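Local coordinates for nigritoxine (Vibrio nigripulchritudo, PDB 5M41), which is a bacterial toxin that acts on crustaceans and insects and has a new fold, at residues A[579-583]-A[605-609]; A[598-604]-A[645-651]; A[663-669]-A[739-743]. All blocks are in the same frame, centred on the assembly; numbering follows the deposited sequence.

Contact 1 of 3, residues A[579-583]-A[605-609]; sequences PYSFV and AFLTY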
loop_
_atom_site.group_PDB
_atom_site.type_symbol
_atom_site.label_atom_id
_atom_site.label_comp_id
_atom_site.label_asym_id
_atom_site.label_seq_id
_atom_site.Cartn_x
_atom_site.Cartn_y
_atom_site.Cartn_z
ATOM N N PRO A 579 20.925 9.270 -11.025
ATOM C CA PRO A 579 20.065 9.924 -12.006
ATOM C C PRO A 579 19.435 11.234 -11.507
ATOM O O PRO A 579 18.874 11.960 -12.295
ATOM C CB PRO A 579 18.989 8.863 -12.303
ATOM C CG PRO A 579 18.957 8.003 -11.097
ATOM C CD PRO A 579 20.323 8.035 -10.481
ATOM N N TYR A 580 19.568 11.530 -10.220
ATOM C CA TYR A 580 19.072 12.784 -9.637
ATOM C C TYR A 580 20.171 13.832 -9.470
ATOM O O TYR A 580 20.009 14.792 -8.716
ATOM C CB TYR A 580 18.435 12.498 -8.267
ATOM C CG TYR A 580 17.186 11.643 -8.349
ATOM C CD1 TYR A 580 15.929 12.217 -8.550
ATOM C CD2 TYR A 580 17.263 10.267 -8.211
ATOM C CE1 TYR A 580 14.780 11.425 -8.618
ATOM C CE2 TYR A 580 16.130 9.471 -8.261
ATOM C CZ TYR A 580 14.900 10.048 -8.480
ATOM O OH TYR A 580 13.810 9.228 -8.524
ATOM N N SER A 581 21.315 13.610 -10.108
ATOM C CA SER A 581 22.431 14.550 -10.033
ATOM C C SER A 581 22.243 15.728 -10.970
ATOM O O SER A 581 22.001 15.530 -12.176
ATOM C CB SER A 581 23.729 13.853 -10.416
ATOM O OG SER A 581 24.767 14.807 -10.510
ATOM N N PHE A 582 22.398 16.942 -10.423
ATOM C CA PHE A 582 22.327 18.197 -11.197
ATOM C C PHE A 582 23.624 18.985 -11.088
ATOM O O PHE A 582 23.664 20.209 -11.355
ATOM C CB PHE A 582 21.120 19.048 -10.770
ATOM C CG PHE A 582 19.803 18.387 -11.065
ATOM C CD1 PHE A 582 19.222 18.504 -12.328
ATOM C CD2 PHE A 582 19.176 17.597 -10.104
ATOM C CE1 PHE A 582 18.031 17.848 -12.622
ATOM C CE2 PHE A 582 17.982 16.931 -10.390
ATOM C CZ PHE A 582 17.413 17.062 -11.650
ATOM N N VAL A 583 24.686 18.263 -10.718
ATOM C CA VAL A 583 26.028 18.835 -10.570
ATOM C C VAL A 583 27.080 17.944 -11.224
ATOM O O VAL A 583 26.827 16.780 -11.535
ATOM C CB VAL A 583 26.425 19.042 -9.078
ATOM C CG1 VAL A 583 25.509 20.066 -8.402
ATOM C CG2 VAL A 583 26.426 17.715 -8.313
ATOM N N ALA A 605 18.680 22.721 -15.804
ATOM C CA ALA A 605 18.234 21.334 -15.632
ATOM C C ALA A 605 17.597 21.253 -14.246
ATOM O O ALA A 605 16.493 20.723 -14.107
ATOM C CB ALA A 605 19.385 20.342 -15.766
ATOM N N PHE A 606 18.305 21.809 -13.255
ATOM C CA PHE A 606 17.851 21.827 -11.869
ATOM C C PHE A 606 16.551 22.625 -11.773
ATOM O O PHE A 606 15.568 22.145 -11.216
ATOM C CB PHE A 606 18.934 22.420 -10.938
ATOM C CG PHE A 606 18.555 22.409 -9.462
ATOM C CD1 PHE A 606 18.601 21.218 -8.709
ATOM C CD2 PHE A 606 18.155 23.583 -8.819
ATOM C CE1 PHE A 606 18.262 21.206 -7.356
ATOM C CE2 PHE A 606 17.819 23.572 -7.465
ATOM C CZ PHE A 606 17.873 22.392 -6.731
ATOM N N LEU A 607 16.550 23.825 -12.360
ATOM C CA LEU A 607 15.363 24.695 -12.348
ATOM C C LEU A 607 14.138 23.962 -12.906
ATOM O O LEU A 607 13.068 23.964 -12.275
ATOM C CB LEU A 607 15.600 26.019 -13.119
ATOM C CG LEU A 607 14.403 26.969 -13.292
ATOM C CD1 LEU A 607 13.797 27.366 -11.939
ATOM C CD2 LEU A 607 14.750 28.204 -14.132
ATOM N N THR A 608 14.304 23.334 -14.067
ATOM C CA THR A 608 13.200 22.661 -14.748
ATOM C C THR A 608 12.711 21.513 -13.897
ATOM O O THR A 608 11.503 21.374 -13.669
ATOM C CB THR A 608 13.588 22.156 -16.156
ATOM O OG1 THR A 608 13.919 23.283 -16.979
ATOM C CG2 THR A 608 12.415 21.419 -16.812
ATOM N N TYR A 609 13.642 20.703 -13.411
ATOM C CA TYR A 609 13.227 19.547 -12.615
ATOM C C TYR A 609 12.454 19.985 -11.372
ATOM O O TYR A 609 11.376 19.467 -11.108
ATOM C CB TYR A 609 14.391 18.606 -12.279
ATOM C CG TYR A 609 13.969 17.453 -11.391
ATOM C CD1 TYR A 609 13.336 16.325 -11.927
ATOM C CD2 TYR A 609 14.172 17.503 -10.013
ATOM C CE1 TYR A 609 12.931 15.275 -11.114
ATOM C CE2 TYR A 609 13.772 16.458 -9.185
ATOM C CZ TYR A 609 13.157 15.344 -9.742
ATOM O OH TYR A 609 12.758 14.299 -8.921
#

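Contact 2 of 3, residues A[598-604]-A[645-651]; sequences HLTLESN and IPDNIHF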
loop_
_atom_site.group_PDB
_atom_site.type_symbol
_atom_site.label_atom_id
_atom_site.label_comp_id
_atom_site.label_asym_id
_atom_site.label_seq_id
_atom_site.Cartn_x
_atom_site.Cartn_y
_atom_site.Cartn_z
ATOM N N HIS A 598 36.658 23.026 -10.188
ATOM C CA HIS A 598 35.434 23.671 -9.664
ATOM C C HIS A 598 34.230 22.783 -9.802
ATOM O O HIS A 598 34.214 21.878 -10.643
ATOM C CB HIS A 598 35.170 25.012 -10.354
ATOM C CG HIS A 598 34.873 24.890 -11.831
ATOM N ND1 HIS A 598 35.855 24.732 -12.763
ATOM C CD2 HIS A 598 33.665 24.906 -12.528
ATOM C CE1 HIS A 598 35.295 24.648 -13.991
ATOM N NE2 HIS A 598 33.956 24.759 -13.846
ATOM N N LEU A 599 33.220 23.036 -8.964
ATOM C CA LEU A 599 31.941 22.312 -9.006
ATOM C C LEU A 599 30.943 23.147 -9.794
ATOM O O LEU A 599 30.884 24.378 -9.639
ATOM C CB LEU A 599 31.399 22.041 -7.589
ATOM C CG LEU A 599 30.140 21.151 -7.500
ATOM C CD1 LEU A 599 30.212 20.237 -6.290
ATOM C CD2 LEU A 599 28.841 21.971 -7.510
ATOM N N THR A 600 30.166 22.482 -10.634
ATOM C CA THR A 600 29.179 23.163 -11.453
ATOM C C THR A 600 27.791 22.663 -11.139
ATOM O O THR A 600 27.560 21.460 -11.094
ATOM C CB THR A 600 29.448 22.959 -12.950
ATOM O OG1 THR A 600 30.629 23.684 -13.287
ATOM C CG2 THR A 600 28.287 23.502 -13.803
ATOM N N LEU A 601 26.894 23.613 -10.910
ATOM C CA LEU A 601 25.482 23.348 -10.771
ATOM C C LEU A 601 24.827 23.604 -12.122
ATOM O O LEU A 601 24.997 24.679 -12.707
ATOM C CB LEU A 601 24.873 24.286 -9.709
ATOM C CG LEU A 601 23.340 24.258 -9.623
ATOM C CD1 LEU A 601 22.823 22.893 -9.142
ATOM C CD2 LEU A 601 22.833 25.401 -8.748
ATOM N N GLU A 602 24.069 22.619 -12.589
ATOM C CA GLU A 602 23.378 22.682 -13.861
ATOM C C GLU A 602 22.045 23.452 -13.727
ATOM O O GLU A 602 20.979 22.862 -13.520
ATOM C CB GLU A 602 23.175 21.261 -14.385
ATOM C CG GLU A 602 24.480 20.543 -14.711
ATOM C CD GLU A 602 24.396 19.029 -14.516
ATOM O OE1 GLU A 602 23.303 18.453 -14.675
ATOM O OE2 GLU A 602 25.430 18.403 -14.203
ATOM N N SER A 603 22.138 24.769 -13.878
ATOM C CA SER A 603 21.080 25.700 -13.490
ATOM C C SER A 603 19.714 25.355 -14.044
ATOM O O SER A 603 18.777 25.141 -13.280
ATOM C CB SER A 603 21.462 27.114 -13.919
ATOM O OG SER A 603 22.655 27.497 -13.273
ATOM N N ASN A 604 19.608 25.289 -15.368
ATOM C CA ASN A 604 18.317 25.117 -16.014
ATOM C C ASN A 604 17.780 23.705 -15.860
ATOM O O ASN A 604 16.557 23.516 -15.760
ATOM C CB ASN A 604 18.354 25.561 -17.490
ATOM C CG ASN A 604 18.447 27.080 -17.641
ATOM O OD1 ASN A 604 17.809 27.835 -16.910
ATOM N ND2 ASN A 604 19.243 27.530 -18.596
ATOM N N ILE A 645 17.769 30.739 -16.585
ATOM C CA ILE A 645 19.088 31.043 -16.040
ATOM C C ILE A 645 20.089 31.109 -17.191
ATOM O O ILE A 645 20.249 30.127 -17.936
ATOM C CB ILE A 645 19.575 30.035 -14.985
ATOM C CG1 ILE A 645 18.435 29.601 -14.027
ATOM C CG2 ILE A 645 20.760 30.619 -14.230
ATOM C CD1 ILE A 645 17.798 30.732 -13.214
ATOM N N PRO A 646 20.756 32.265 -17.349
ATOM C CA PRO A 646 21.660 32.490 -18.495
ATOM C C PRO A 646 22.874 31.549 -18.563
ATOM O O PRO A 646 23.458 31.402 -19.623
ATOM C CB PRO A 646 22.114 33.938 -18.298
ATOM C CG PRO A 646 20.997 34.579 -17.509
ATOM C CD PRO A 646 20.561 33.498 -16.556
ATOM N N ASP A 647 23.258 30.920 -17.453
ATOM C CA ASP A 647 24.431 30.030 -17.456
ATOM C C ASP A 647 24.378 29.090 -16.263
ATOM O O ASP A 647 23.565 29.274 -15.355
ATOM C CB ASP A 647 25.733 30.858 -17.397
ATOM C CG ASP A 647 26.943 30.137 -18.030
ATOM O OD1 ASP A 647 26.847 28.941 -18.406
ATOM O OD2 ASP A 647 28.007 30.790 -18.168
ATOM N N ASN A 648 25.250 28.087 -16.273
ATOM C CA ASN A 648 25.505 27.252 -15.118
ATOM C C ASN A 648 26.191 28.049 -14.047
ATOM O O ASN A 648 26.757 29.088 -14.320
ATOM C CB ASN A 648 26.375 26.046 -15.505
ATOM C CG ASN A 648 25.608 25.040 -16.340
ATOM O OD1 ASN A 648 24.371 25.036 -16.348
ATOM N ND2 ASN A 648 26.330 24.186 -17.052
ATOM N N ILE A 649 26.145 27.517 -12.835
ATOM C CA ILE A 649 26.577 28.172 -11.616
ATOM C C ILE A 649 27.804 27.411 -11.096
ATOM O O ILE A 649 27.817 26.195 -11.120
ATOM C CB ILE A 649 25.417 28.102 -10.590
ATOM C CG1 ILE A 649 24.406 29.225 -10.873
ATOM C CG2 ILE A 649 25.924 28.151 -9.165
ATOM C CD1 ILE A 649 23.047 29.067 -10.215
ATOM N N HIS A 650 28.825 28.130 -10.636
ATOM C CA HIS A 650 30.102 27.509 -10.259
ATOM C C HIS A 650 30.510 27.793 -8.842
ATOM O O HIS A 650 30.345 28.911 -8.346
ATOM C CB HIS A 650 31.213 27.950 -11.225
ATOM C CG HIS A 650 30.847 27.799 -12.689
ATOM N ND1 HIS A 650 30.736 26.595 -13.290
ATOM C CD2 HIS A 650 30.539 28.758 -13.666
ATOM C CE1 HIS A 650 30.375 26.770 -14.588
ATOM N NE2 HIS A 650 30.269 28.091 -14.815
ATOM N N PHE A 651 31.042 26.770 -8.181
ATOM C CA PHE A 651 31.609 26.884 -6.843
ATOM C C PHE A 651 33.046 26.378 -6.906
ATOM O O PHE A 651 33.352 25.465 -7.672
ATOM C CB PHE A 651 30.886 25.962 -5.866
ATOM C CG PHE A 651 29.439 26.304 -5.614
ATOM C CD1 PHE A 651 29.064 26.945 -4.437
ATOM C CD2 PHE A 651 28.444 25.873 -6.484
ATOM C CE1 PHE A 651 27.726 27.214 -4.166
ATOM C CE2 PHE A 651 27.102 26.129 -6.218
ATOM C CZ PHE A 651 26.747 26.803 -5.056
HETATM O O HOH W 1 21.959 26.042 -17.023
#

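Contact 3 of 3, residues A[663-669]-A[739-743]; sequences TTYTLQD and LQGLS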
loop_
_atom_site.group_PDB
_atom_site.type_symbol
_atom_site.label_atom_id
_atom_site.label_comp_id
_atom_site.label_asym_id
_atom_site.label_seq_id
_atom_site.Cartn_x
_atom_site.Cartn_y
_atom_site.Cartn_z
ATOM N N THR A 663 32.495 34.485 -3.397
ATOM C CA THR A 663 31.633 35.019 -2.362
ATOM C C THR A 663 31.870 34.193 -1.105
ATOM O O THR A 663 32.674 33.266 -1.110
ATOM C CB THR A 663 30.151 34.900 -2.730
ATOM O OG1 THR A 663 29.800 33.514 -2.758
ATOM C CG2 THR A 663 29.843 35.574 -4.081
ATOM N N THR A 664 31.173 34.529 -0.028
ATOM C CA THR A 664 31.240 33.762 1.219
ATOM C C THR A 664 30.069 32.763 1.296
ATOM O O THR A 664 29.913 32.053 2.283
ATOM C CB THR A 664 31.163 34.720 2.417
ATOM O OG1 THR A 664 29.949 35.478 2.304
ATOM C CG2 THR A 664 32.378 35.702 2.415
ATOM N N TYR A 665 29.253 32.712 0.247
ATOM C CA TYR A 665 28.154 31.743 0.143
ATOM C C TYR A 665 28.701 30.380 -0.243
ATOM O O TYR A 665 29.480 30.264 -1.192
ATOM C CB TYR A 665 27.140 32.195 -0.909
ATOM C CG TYR A 665 25.906 31.333 -1.006
ATOM C CD1 TYR A 665 24.852 31.506 -0.100
ATOM C CD2 TYR A 665 25.751 30.386 -2.035
ATOM C CE1 TYR A 665 23.702 30.742 -0.180
ATOM C CE2 TYR A 665 24.587 29.612 -2.128
ATOM C CZ TYR A 665 23.571 29.803 -1.185
ATOM O OH TYR A 665 22.402 29.085 -1.222
ATOM N N THR A 666 28.303 29.350 0.493
ATOM C CA THR A 666 28.901 28.029 0.300
ATOM C C THR A 666 27.899 27.064 -0.311
ATOM O O THR A 666 26.686 27.278 -0.209
ATOM C CB THR A 666 29.371 27.428 1.636
ATOM O OG1 THR A 666 28.216 27.130 2.430
ATOM C CG2 THR A 666 30.298 28.413 2.395
ATOM N N LEU A 667 28.411 25.994 -0.927
ATOM C CA LEU A 667 27.577 24.886 -1.387
ATOM C C LEU A 667 26.755 24.323 -0.229
ATOM O O LEU A 667 25.611 23.925 -0.424
ATOM C CB LEU A 667 28.430 23.768 -2.011
ATOM C CG LEU A 667 27.649 22.567 -2.569
ATOM C CD1 LEU A 667 26.766 22.946 -3.757
ATOM C CD2 LEU A 667 28.595 21.453 -2.983
ATOM N N GLN A 668 27.345 24.271 0.962
ATOM C CA GLN A 668 26.598 23.860 2.155
ATOM C C GLN A 668 25.348 24.727 2.419
ATOM O O GLN A 668 24.274 24.188 2.708
ATOM C CB GLN A 668 27.497 23.857 3.390
ATOM C CG GLN A 668 26.931 22.982 4.495
ATOM C CD GLN A 668 27.696 23.098 5.794
ATOM O OE1 GLN A 668 28.104 22.084 6.363
ATOM N NE2 GLN A 668 27.891 24.331 6.280
ATOM N N ASP A 669 25.471 26.052 2.315
ATOM C CA ASP A 669 24.286 26.912 2.471
ATOM C C ASP A 669 23.208 26.493 1.472
ATOM O O ASP A 669 22.032 26.399 1.827
ATOM C CB ASP A 669 24.612 28.380 2.224
ATOM C CG ASP A 669 25.528 28.990 3.277
ATOM O OD1 ASP A 669 25.642 28.468 4.413
ATOM O OD2 ASP A 669 26.147 30.016 2.927
ATOM N N LEU A 739 22.352 36.830 -1.518
ATOM C CA LEU A 739 23.164 35.742 -0.984
ATOM C C LEU A 739 23.191 35.719 0.534
ATOM O O LEU A 739 23.152 34.648 1.143
ATOM C CB LEU A 739 24.598 35.811 -1.536
ATOM C CG LEU A 739 24.822 35.453 -3.010
ATOM C CD1 LEU A 739 26.304 35.640 -3.326
ATOM C CD2 LEU A 739 24.378 34.035 -3.365
ATOM N N GLN A 740 23.248 36.898 1.149
ATOM C CA GLN A 740 23.259 36.972 2.589
ATOM C C GLN A 740 21.932 36.426 3.134
ATOM O O GLN A 740 21.914 35.646 4.078
ATOM C CB GLN A 740 23.507 38.423 3.064
ATOM C CG GLN A 740 24.134 38.519 4.458
ATOM C CD GLN A 740 25.438 37.725 4.585
ATOM O OE1 GLN A 740 26.478 38.116 4.052
ATOM N NE2 GLN A 740 25.376 36.591 5.282
ATOM N N GLY A 741 20.818 36.843 2.534
ATOM C CA GLY A 741 19.501 36.316 2.921
ATOM C C GLY A 741 19.492 34.795 2.770
ATOM O O GLY A 741 18.997 34.090 3.632
ATOM N N LEU A 742 20.072 34.293 1.681
ATOM C CA LEU A 742 20.161 32.847 1.469
ATOM C C LEU A 742 21.041 32.169 2.522
ATOM O O LEU A 742 20.682 31.101 3.023
ATOM C CB LEU A 742 20.650 32.526 0.054
ATOM C CG LEU A 742 19.601 32.821 -1.021
ATOM C CD1 LEU A 742 20.240 32.640 -2.392
ATOM C CD2 LEU A 742 18.367 31.936 -0.873
ATOM N N SER A 743 22.170 32.789 2.875
ATOM C CA SER A 743 23.051 32.250 3.941
ATOM C C SER A 743 22.389 32.270 5.309
ATOM O O SER A 743 22.484 31.304 6.079
ATOM C CB SER A 743 24.364 33.027 4.010
ATOM O OG SER A 743 25.226 32.569 2.983
HETATM O O HOH W 2 21.015 28.922 1.064
#

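Contact 1 of 3, residues A[579-583]-A[605-609]
Phe582 lies against helix 603-614 and forms an aromatic cluster with Phe606 and Tyr609. It sits in the loop that leads into strand 583-589, an inner strand of the six-stranded antiparallel sheet. Its CG is anti to the carbonyl carbon (chi1 -64°), which lays the ring along the first turns of the helix. CB meets CB and CD1 of Phe606. Phe582 CG continues this contact, 3.9 Å from Phe606 CD1. The edge of the Phe606 ring is turned toward the face of Phe582 in an offset edge-to-face pair, with the planes at 75°. CD1 of Phe582 reaches the helix backbone, 3.6 Å from Phe606 N, and also touches Ala605 CB. Phe582 CE1 comes 3.6 Å from Ala605 O, which already accepts the backbone N-H of Tyr609. CE2 on the other flank approaches Tyr609 CD2. The tip, Phe582 CZ, ends 3.5 Å from Tyr609 CB. The Phe582 and Tyr609 rings meet obliquely, their planes at 32°. Trp628 of helix 625-632 also packs on Phe582. Tyr609 OH is hydrogen-bonded to Glu625, and the same oxygen lies at the edge of the Tyr580 ring, 3.5 Å from Tyr580 CE1.

Contact 2 of 3, residues A[598-604]-A[645-651]
Strand 598-601 pairs antiparallel with strand 649-651, their axes 4.7 Å apart at closest approach. Leu599-Phe651 and Leu601-Ile649 are the hydrogen-bonded pairs, and each makes two backbone bonds. Thr600-His650 is the non-hydrogen-bonded pair between them. Here the side chains make the bond: Thr600 OG1 meets His650 ND1 at 2.9 Å, at the edge of the imidazole and in its plane. Thr600 OG1 lies anti to the carbonyl carbon (chi1 -70°), which sets it beside His650 while CG2 packs on Asn648 CB. The bond should limit rotation of the ring. The His598 ring lies beside it, with CD2 3.5 Å from His650 ND1 and the planes at 82°. Leu599, Leu601, Ile649 and Phe651 lie on the other face. Leu601 and Ile649 run side by side, CB to CB.

Past the strands, polar side chains hold the two segments together. Ser603 OG donates to a lone pair of Asp647 O at 2.9 Å. Asn648 OD1 takes a weak bond from Ser603 N. A water 2.7 Å from Asn648 OD1 donates to it and accepts from Asn604 N. Two N-H groups of the first helical turn are thus served. The Asn604 amide grips the backbone of Ile645 at both ends: OD1 accepts from Ile645 N at 2.9 Å, and ND2 donates to Ile645 O, also at 2.9 Å. ND2 also bonds Lys637 O.

The pair lies inside the six-stranded antiparallel sheet. Strand 583-589 flanks 594-601, and strand 713-715 flanks 649-652. Helix 719-731 covers the face of Leu601 and Phe651 through Leu725 and Met722.

Contact 3 of 3, residues A[663-669]-A[739-743]
Thr663 CG2 touches Leu739 CD1 at 3.6 Å, just before the chain turns a corner at Thr664 and runs through the short strand 665-666 into helix 667-676. Leu739 opens the C-terminal helix 739-751. An ST turn and a capping box shape this corner. In the ST turn, Thr663 OG1 accepts from Tyr665 N; the same oxygen is hydrogen-bonded to Leu714 O.

Tyr665 carries most of the contact. Its CG is anti to the backbone N (chi1 -175°), which brings the ring against helix 739-751. Leu739 CD2 sits over one face in a CH-pi contact, 4.2 Å from the Tyr665 ring centroid. Leu742 CB approaches obliquely, 3.5 Å from Tyr665 CE1. Ser743 OG lies at the ring edge, 3.3 Å from Tyr665 CD1. A water 2.7 Å from Tyr665 OH joins the hydroxyl to Leu742 O and, weakly, to Asp669 O.

Thr666 is the N-cap of helix 667-676: its OG1 accepts from Asp669 N. The return bond of the box, Thr666 N to Asp669 OD2, is weak. Asp669 then links the two helices. Ser743 OG donates to Asp669 OD2 at 2.7 Å, arriving from above the carboxylate plane, 53° out of it.

How the contacts relate
From the N terminus, residues 579-583 come first and lead into strand 583-589. Strand 594-601 and helix 603-614 follow, and contact 1 closes the loop formed by these elements. Contact 2 starts within that loop, at 598-604, and closes beyond it, at 645-651, so the two cross. They touch where Phe582 O lies 2.7 Å from Glu602 N, a probable hydrogen bond. Contact 3 follows in series and closes the long, largely helical excursion that holds strand 713-715 and helices 688-704 and 719-731. Phe651 CE1 of contact 2 packs on its Leu667 N at 3.5 Å. Contacts 1 and 3 do not touch. Together the three tie the six-stranded sheet to helices 603-614, 667-676 and 739-751.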